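PDB 3I57: mucus binding protein from Lactobacillus reuteri, which probably helps the bacterium adhere to mucus as a cell-wall-anchored surface protein, this fragment being a type 2 repeat with immunoglobulin-binding activity. Local coordinates for residues 97-102 with 113-118; 101-106 with 176-181. All coordinates share one frame; numbering follows the deposited sequence.

Contact 1: residues 97-102 with 113-118; sequences TETVHY and DQTAQV
Strands 97-102 and 113-118 run antiparallel, and their two hydrogen-bonded pairs, E98 with A116 and V100 with Q114, each close a ring of two backbone bonds. The shortest of the backbone bonds, E98 N to A116 O at 2.7 Å, comes nearly along the C=O axis. E98, V100, Q114 and A116 form the packed face. V100 is buried there, while the extended side chain of E98 carries OE1 to 3.9 Å from A116 CB, with R165 of strand 162-168 also against it. The buried ring of Y102 slants across the Q114 side chain, its CE2 4.0 Å from Q114 CG.

The other face, with T97, T99, T115 and Q117, is looser and more open to solvent. Q117 runs alongside T97 and gives its NE2 hydrogen to T97 OG1 at 2.9 Å. H101 and D113 lie side by side: ND1 donates in its ring plane to D113 OD1 at 2.7 Å, yet meets the carboxylate from above, the two planes being 52° apart. A water donates to the same OD1 and accepts from Y102 N, so two donors hold that oxygen. The D113 carboxylate would probably raise the imidazole's basicity.

Within the Muc B2-like domain, L148 of strand 148-149 and V163 of 162-168 pack on E98 and V100, L148 reaching Q114 as well, and strand 176-183 pairs along the far edge of 93-104.

Contact 2: residues 101-106 with 176-181; sequences HYKYAN and TLTVIY
Strands 101-104 and 176-181 run parallel with their axes 31° apart, and backbone bonds pass back and forth: H101 N to L177 O, V179 N to H101 O, K103 N to V179 O, and Y181 N to K103 O at 2.8 Å. The face with H101, K103 and T178 is the more exposed one. The imidazole approaches T176 obliquely, NE2 3.4 Å from T176 CG2, and T178 OG1 sits in the ring plane beside CD2. K103, extended beyond CG, crosses T178 at about a right angle and rests CD 3.6 Å from T178 CG2. An alanine in place of H101 would remove the ring that touches T176 and bonds D113, and would probably weaken the side-chain link between strands 112-127 and 176-183, the backbone bonds remaining possible.

Y102, Y104, V179 and Y181 lie on the other face. Y102 and V179 run side by side, with CD1 of the ring 3.6 Å from V179 CB. Y181 brings CE1 to 3.9 Å from Y102 CB, and its hydroxyl is hydrogen-bonded to P151 O. Y104 crosses Y181 obliquely, its CD1 4.0 Å from Y181 CB. Strand 176-183 thus lies between 93-104 and 156-158, where Y156 and P158 touch Y181.

How the contacts relate
Strand 93-104 serves both contacts: 113-118 pairs antiparallel along one edge and 176-181 parallel along the other, which makes it an inner strand of the mixed sheet. The contact centres are 12 Å apart, and H101 and Y102 belong to both. H101 ties 93-104 to both neighbouring strands, through its side chain to 113-118 and through its backbone to 176-181. Two residues earlier, T99 O lies 2.9 Å from L177 N, a probable hydrogen bond that carries the parallel pairing back into the range of contact 1. On the buried face V100 CG1 packs 3.7 Å from V179 CG2. Both contacts are structural and lie away from the calcium site of Q2, D60, D62 and N65.

Contact 1: residues 97-102 with 113-118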
loop_
_atom_site.group_PDB
_atom_site.type_symbol
_atom_site.label_atom_id
_atom_site.label_comp_id
_atom_site.label_asym_id
_atom_site.label_seq_id
_atom_site.Cartn_x
_atom_site.Cartn_y
_atom_site.Cartn_z
ATOM N N THR A 97 -12.800 -16.259 -8.293
ATOM C CA THR A 97 -13.850 -16.877 -9.084
ATOM C C THR A 97 -13.980 -18.362 -8.756
ATOM O O THR A 97 -12.987 -19.102 -8.720
ATOM C CB THR A 97 -13.560 -16.729 -10.605
ATOM O OG1 THR A 97 -13.538 -15.348 -10.949
ATOM C CG2 THR A 97 -14.625 -17.434 -11.456
ATOM N N GLU A 98 -15.212 -18.795 -8.498
ATOM C CA GLU A 98 -15.479 -20.207 -8.303
ATOM C C GLU A 98 -15.934 -20.761 -9.660
ATOM O O GLU A 98 -16.742 -20.129 -10.333
ATOM C CB GLU A 98 -16.575 -20.397 -7.253
ATOM C CG GLU A 98 -17.243 -21.769 -7.381
ATOM C CD GLU A 98 -18.394 -21.943 -6.400
ATOM O OE1 GLU A 98 -19.271 -21.053 -6.394
ATOM O OE2 GLU A 98 -18.405 -22.978 -5.679
ATOM N N THR A 99 -15.403 -21.922 -10.069
ATOM C CA THR A 99 -15.782 -22.540 -11.349
ATOM C C THR A 99 -16.289 -23.942 -11.077
ATOM O O THR A 99 -15.594 -24.739 -10.427
ATOM C CB THR A 99 -14.568 -22.668 -12.294
ATOM O OG1 THR A 99 -14.047 -21.369 -12.537
ATOM C CG2 THR A 99 -14.981 -23.272 -13.636
ATOM N N VAL A 100 -17.489 -24.228 -11.570
ATOM C CA VAL A 100 -18.068 -25.558 -11.473
ATOM C C VAL A 100 -18.235 -26.160 -12.856
ATOM O O VAL A 100 -18.904 -25.585 -13.729
ATOM C CB VAL A 100 -19.424 -25.532 -10.789
ATOM C CG1 VAL A 100 -19.990 -26.983 -10.678
ATOM C CG2 VAL A 100 -19.324 -24.833 -9.413
ATOM N N HIS A 101 -17.586 -27.298 -13.048
ATOM C CA HIS A 101 -17.707 -28.084 -14.255
ATOM C C HIS A 101 -18.826 -29.108 -14.090
ATOM O O HIS A 101 -19.137 -29.546 -12.970
ATOM C CB HIS A 101 -16.394 -28.842 -14.538
ATOM C CG HIS A 101 -15.191 -27.968 -14.682
ATOM N ND1 HIS A 101 -15.126 -26.923 -15.581
ATOM C CD2 HIS A 101 -13.982 -28.018 -14.072
ATOM C CE1 HIS A 101 -13.927 -26.365 -15.516
ATOM N NE2 HIS A 101 -13.222 -26.998 -14.591
ATOM N N TYR A 102 -19.397 -29.529 -15.224
ATOM C CA TYR A 102 -20.496 -30.516 -15.217
ATOM C C TYR A 102 -20.150 -31.600 -16.214
ATOM O O TYR A 102 -19.998 -31.323 -17.411
ATOM C CB TYR A 102 -21.859 -29.886 -15.555
ATOM C CG TYR A 102 -22.246 -28.779 -14.609
ATOM C CD1 TYR A 102 -22.635 -29.052 -13.291
ATOM C CD2 TYR A 102 -22.154 -27.447 -15.016
ATOM C CE1 TYR A 102 -22.951 -28.023 -12.411
ATOM C CE2 TYR A 102 -22.451 -26.418 -14.160
ATOM C CZ TYR A 102 -22.859 -26.694 -12.868
ATOM O OH TYR A 102 -23.135 -25.623 -12.039
ATOM N N ASP A 113 -19.907 -24.804 -17.868
ATOM C CA ASP A 113 -19.465 -24.331 -16.564
ATOM C C ASP A 113 -20.377 -23.214 -16.064
ATOM O O ASP A 113 -20.892 -22.421 -16.864
ATOM C CB ASP A 113 -18.066 -23.714 -16.693
ATOM C CG ASP A 113 -16.960 -24.731 -16.915
ATOM O OD1 ASP A 113 -17.222 -25.959 -16.906
ATOM O OD2 ASP A 113 -15.794 -24.260 -17.064
ATOM N N GLN A 114 -20.552 -23.136 -14.747
ATOM C CA GLN A 114 -21.094 -21.938 -14.110
ATOM C C GLN A 114 -20.014 -21.380 -13.211
ATOM O O GLN A 114 -19.186 -22.126 -12.694
ATOM C CB GLN A 114 -22.313 -22.282 -13.263
ATOM C CG GLN A 114 -23.541 -22.520 -14.091
ATOM C CD GLN A 114 -24.758 -22.770 -13.239
ATOM O OE1 GLN A 114 -25.338 -23.855 -13.289
ATOM N NE2 GLN A 114 -25.154 -21.777 -12.446
ATOM N N THR A 115 -20.015 -20.066 -13.054
ATOM C CA THR A 115 -19.027 -19.405 -12.218
ATOM C C THR A 115 -19.690 -18.449 -11.278
ATOM O O THR A 115 -20.830 -18.054 -11.492
ATOM C CB THR A 115 -18.002 -18.615 -13.041
ATOM O OG1 THR A 115 -18.659 -17.645 -13.881
ATOM C CG2 THR A 115 -17.170 -19.592 -13.887
ATOM N N ALA A 116 -18.965 -18.077 -10.231
ATOM C CA ALA A 116 -19.422 -17.059 -9.303
ATOM C C ALA A 116 -18.196 -16.374 -8.749
ATOM O O ALA A 116 -17.092 -16.930 -8.792
ATOM C CB ALA A 116 -20.209 -17.678 -8.192
ATOM N N GLN A 117 -18.389 -15.182 -8.193
ATOM C CA GLN A 117 -17.267 -14.379 -7.761
ATOM C C GLN A 117 -17.465 -13.844 -6.357
ATOM O O GLN A 117 -18.598 -13.617 -5.924
ATOM C CB GLN A 117 -17.023 -13.239 -8.743
ATOM C CG GLN A 117 -16.473 -13.702 -10.102
ATOM C CD GLN A 117 -15.909 -12.554 -10.896
ATOM O OE1 GLN A 117 -16.440 -11.446 -10.865
ATOM N NE2 GLN A 117 -14.833 -12.812 -11.621
ATOM N N VAL A 118 -16.356 -13.700 -5.628
ATOM C CA VAL A 118 -16.353 -13.008 -4.360
ATOM C C VAL A 118 -15.240 -11.959 -4.400
ATOM O O VAL A 118 -14.249 -12.069 -5.154
ATOM C CB VAL A 118 -16.126 -13.937 -3.113
ATOM C CG1 VAL A 118 -17.284 -14.981 -2.953
ATOM C CG2 VAL A 118 -14.771 -14.632 -3.193
HETATM O O HOH W 1 -18.792 -28.024 -17.632
#

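Contact 2: residues 101-106 with 176-181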
loop_
_atom_site.group_PDB
_atom_site.type_symbol
_atom_site.label_atom_id
_atom_site.label_comp_id
_atom_site.label_asym_id
_atom_site.label_seq_id
_atom_site.Cartn_x
_atom_site.Cartn_y
_atom_site.Cartn_z
ATOM N N HIS A 101 -17.586 -27.298 -13.048
ATOM C CA HIS A 101 -17.707 -28.084 -14.255
ATOM C C HIS A 101 -18.826 -29.108 -14.090
ATOM O O HIS A 101 -19.137 -29.546 -12.970
ATOM C CB HIS A 101 -16.394 -28.842 -14.538
ATOM C CG HIS A 101 -15.191 -27.968 -14.682
ATOM N ND1 HIS A 101 -15.126 -26.923 -15.581
ATOM C CD2 HIS A 101 -13.982 -28.018 -14.072
ATOM C CE1 HIS A 101 -13.927 -26.365 -15.516
ATOM N NE2 HIS A 101 -13.222 -26.998 -14.591
ATOM N N TYR A 102 -19.397 -29.529 -15.224
ATOM C CA TYR A 102 -20.496 -30.516 -15.217
ATOM C C TYR A 102 -20.150 -31.600 -16.214
ATOM O O TYR A 102 -19.998 -31.323 -17.411
ATOM C CB TYR A 102 -21.859 -29.886 -15.555
ATOM C CG TYR A 102 -22.246 -28.779 -14.609
ATOM C CD1 TYR A 102 -22.635 -29.052 -13.291
ATOM C CD2 TYR A 102 -22.154 -27.447 -15.016
ATOM C CE1 TYR A 102 -22.951 -28.023 -12.411
ATOM C CE2 TYR A 102 -22.451 -26.418 -14.160
ATOM C CZ TYR A 102 -22.859 -26.694 -12.868
ATOM O OH TYR A 102 -23.135 -25.623 -12.039
ATOM N N LYS A 103 -19.998 -32.819 -15.710
ATOM C CA LYS A 103 -19.461 -33.929 -16.505
ATOM C C LYS A 103 -20.206 -35.227 -16.274
ATOM O O LYS A 103 -20.835 -35.420 -15.239
ATOM C CB LYS A 103 -17.980 -34.152 -16.168
ATOM C CG LYS A 103 -17.057 -32.942 -16.475
ATOM C CD LYS A 103 -15.600 -33.190 -16.053
ATOM C CE LYS A 103 -14.675 -32.019 -16.423
ATOM N NZ LYS A 103 -13.215 -32.384 -16.265
ATOM N N TYR A 104 -20.108 -36.148 -17.233
ATOM C CA TYR A 104 -20.586 -37.494 -17.003
ATOM C C TYR A 104 -19.412 -38.263 -16.377
ATOM O O TYR A 104 -18.350 -37.690 -16.205
ATOM C CB TYR A 104 -21.088 -38.100 -18.325
ATOM C CG TYR A 104 -22.300 -37.399 -18.894
ATOM C CD1 TYR A 104 -23.548 -37.595 -18.345
ATOM C CD2 TYR A 104 -22.198 -36.541 -20.003
ATOM C CE1 TYR A 104 -24.651 -36.972 -18.848
ATOM C CE2 TYR A 104 -23.305 -35.910 -20.519
ATOM C CZ TYR A 104 -24.539 -36.143 -19.944
ATOM O OH TYR A 104 -25.667 -35.524 -20.416
ATOM N N ALA A 105 -19.576 -39.541 -16.030
ATOM C CA ALA A 105 -18.498 -40.289 -15.348
ATOM C C ALA A 105 -17.167 -40.424 -16.100
ATOM O O ALA A 105 -16.123 -40.579 -15.480
ATOM C CB ALA A 105 -18.979 -41.648 -14.899
ATOM N N ASN A 106 -17.188 -40.380 -17.426
ATOM C CA ASN A 106 -15.947 -40.586 -18.163
ATOM C C ASN A 106 -15.204 -39.283 -18.422
ATOM O O ASN A 106 -14.189 -39.248 -19.138
ATOM C CB ASN A 106 -16.214 -41.291 -19.473
ATOM C CG ASN A 106 -17.052 -40.461 -20.411
ATOM O OD1 ASN A 106 -17.597 -39.418 -20.029
ATOM N ND2 ASN A 106 -17.179 -40.927 -21.646
ATOM N N THR A 176 -12.222 -24.695 -7.968
ATOM C CA THR A 176 -12.720 -25.233 -9.228
ATOM C C THR A 176 -13.079 -26.679 -8.945
ATOM O O THR A 176 -12.245 -27.421 -8.390
ATOM C CB THR A 176 -11.646 -25.169 -10.327
ATOM O OG1 THR A 176 -11.383 -23.793 -10.659
ATOM C CG2 THR A 176 -12.155 -25.878 -11.572
ATOM N N LEU A 177 -14.304 -27.084 -9.265
ATOM C CA LEU A 177 -14.768 -28.397 -8.842
ATOM C C LEU A 177 -15.677 -28.960 -9.890
ATOM O O LEU A 177 -16.095 -28.238 -10.760
ATOM C CB LEU A 177 -15.483 -28.315 -7.482
ATOM C CG LEU A 177 -16.767 -27.496 -7.420
ATOM C CD1 LEU A 177 -18.009 -28.381 -7.516
ATOM C CD2 LEU A 177 -16.827 -26.677 -6.115
ATOM N N THR A 178 -15.934 -30.261 -9.830
ATOM C CA THR A 178 -16.742 -30.921 -10.836
ATOM C C THR A 178 -17.925 -31.630 -10.200
ATOM O O THR A 178 -17.762 -32.383 -9.254
ATOM C CB THR A 178 -15.919 -31.983 -11.598
ATOM O OG1 THR A 178 -14.787 -31.361 -12.209
ATOM C CG2 THR A 178 -16.794 -32.622 -12.700
ATOM N N VAL A 179 -19.102 -31.351 -10.734
ATOM C CA VAL A 179 -20.338 -32.058 -10.447
ATOM C C VAL A 179 -20.437 -33.171 -11.521
ATOM O O VAL A 179 -20.193 -32.903 -12.699
ATOM C CB VAL A 179 -21.505 -31.058 -10.515
ATOM C CG1 VAL A 179 -22.869 -31.759 -10.584
ATOM C CG2 VAL A 179 -21.471 -30.121 -9.268
ATOM N N ILE A 180 -20.756 -34.400 -11.102
ATOM C CA ILE A 180 -20.796 -35.579 -11.994
ATOM C C ILE A 180 -22.246 -36.038 -12.118
ATOM O O ILE A 180 -22.960 -36.089 -11.107
ATOM C CB ILE A 180 -19.989 -36.761 -11.390
ATOM C CG1 ILE A 180 -18.501 -36.457 -11.397
ATOM C CG2 ILE A 180 -20.255 -38.062 -12.174
ATOM C CD1 ILE A 180 -17.667 -37.489 -10.723
ATOM N N TYR A 181 -22.689 -36.344 -13.342
ATOM C CA TYR A 181 -24.060 -36.774 -13.589
ATOM C C TYR A 181 -24.099 -38.274 -13.799
ATOM O O TYR A 181 -23.351 -38.821 -14.623
ATOM C CB TYR A 181 -24.679 -36.072 -14.821
ATOM C CG TYR A 181 -25.107 -34.664 -14.541
ATOM C CD1 TYR A 181 -24.181 -33.619 -14.556
ATOM C CD2 TYR A 181 -26.416 -34.379 -14.186
ATOM C CE1 TYR A 181 -24.560 -32.334 -14.259
ATOM C CE2 TYR A 181 -26.809 -33.094 -13.898
ATOM C CZ TYR A 181 -25.872 -32.071 -13.922
ATOM O OH TYR A 181 -26.281 -30.802 -13.618
#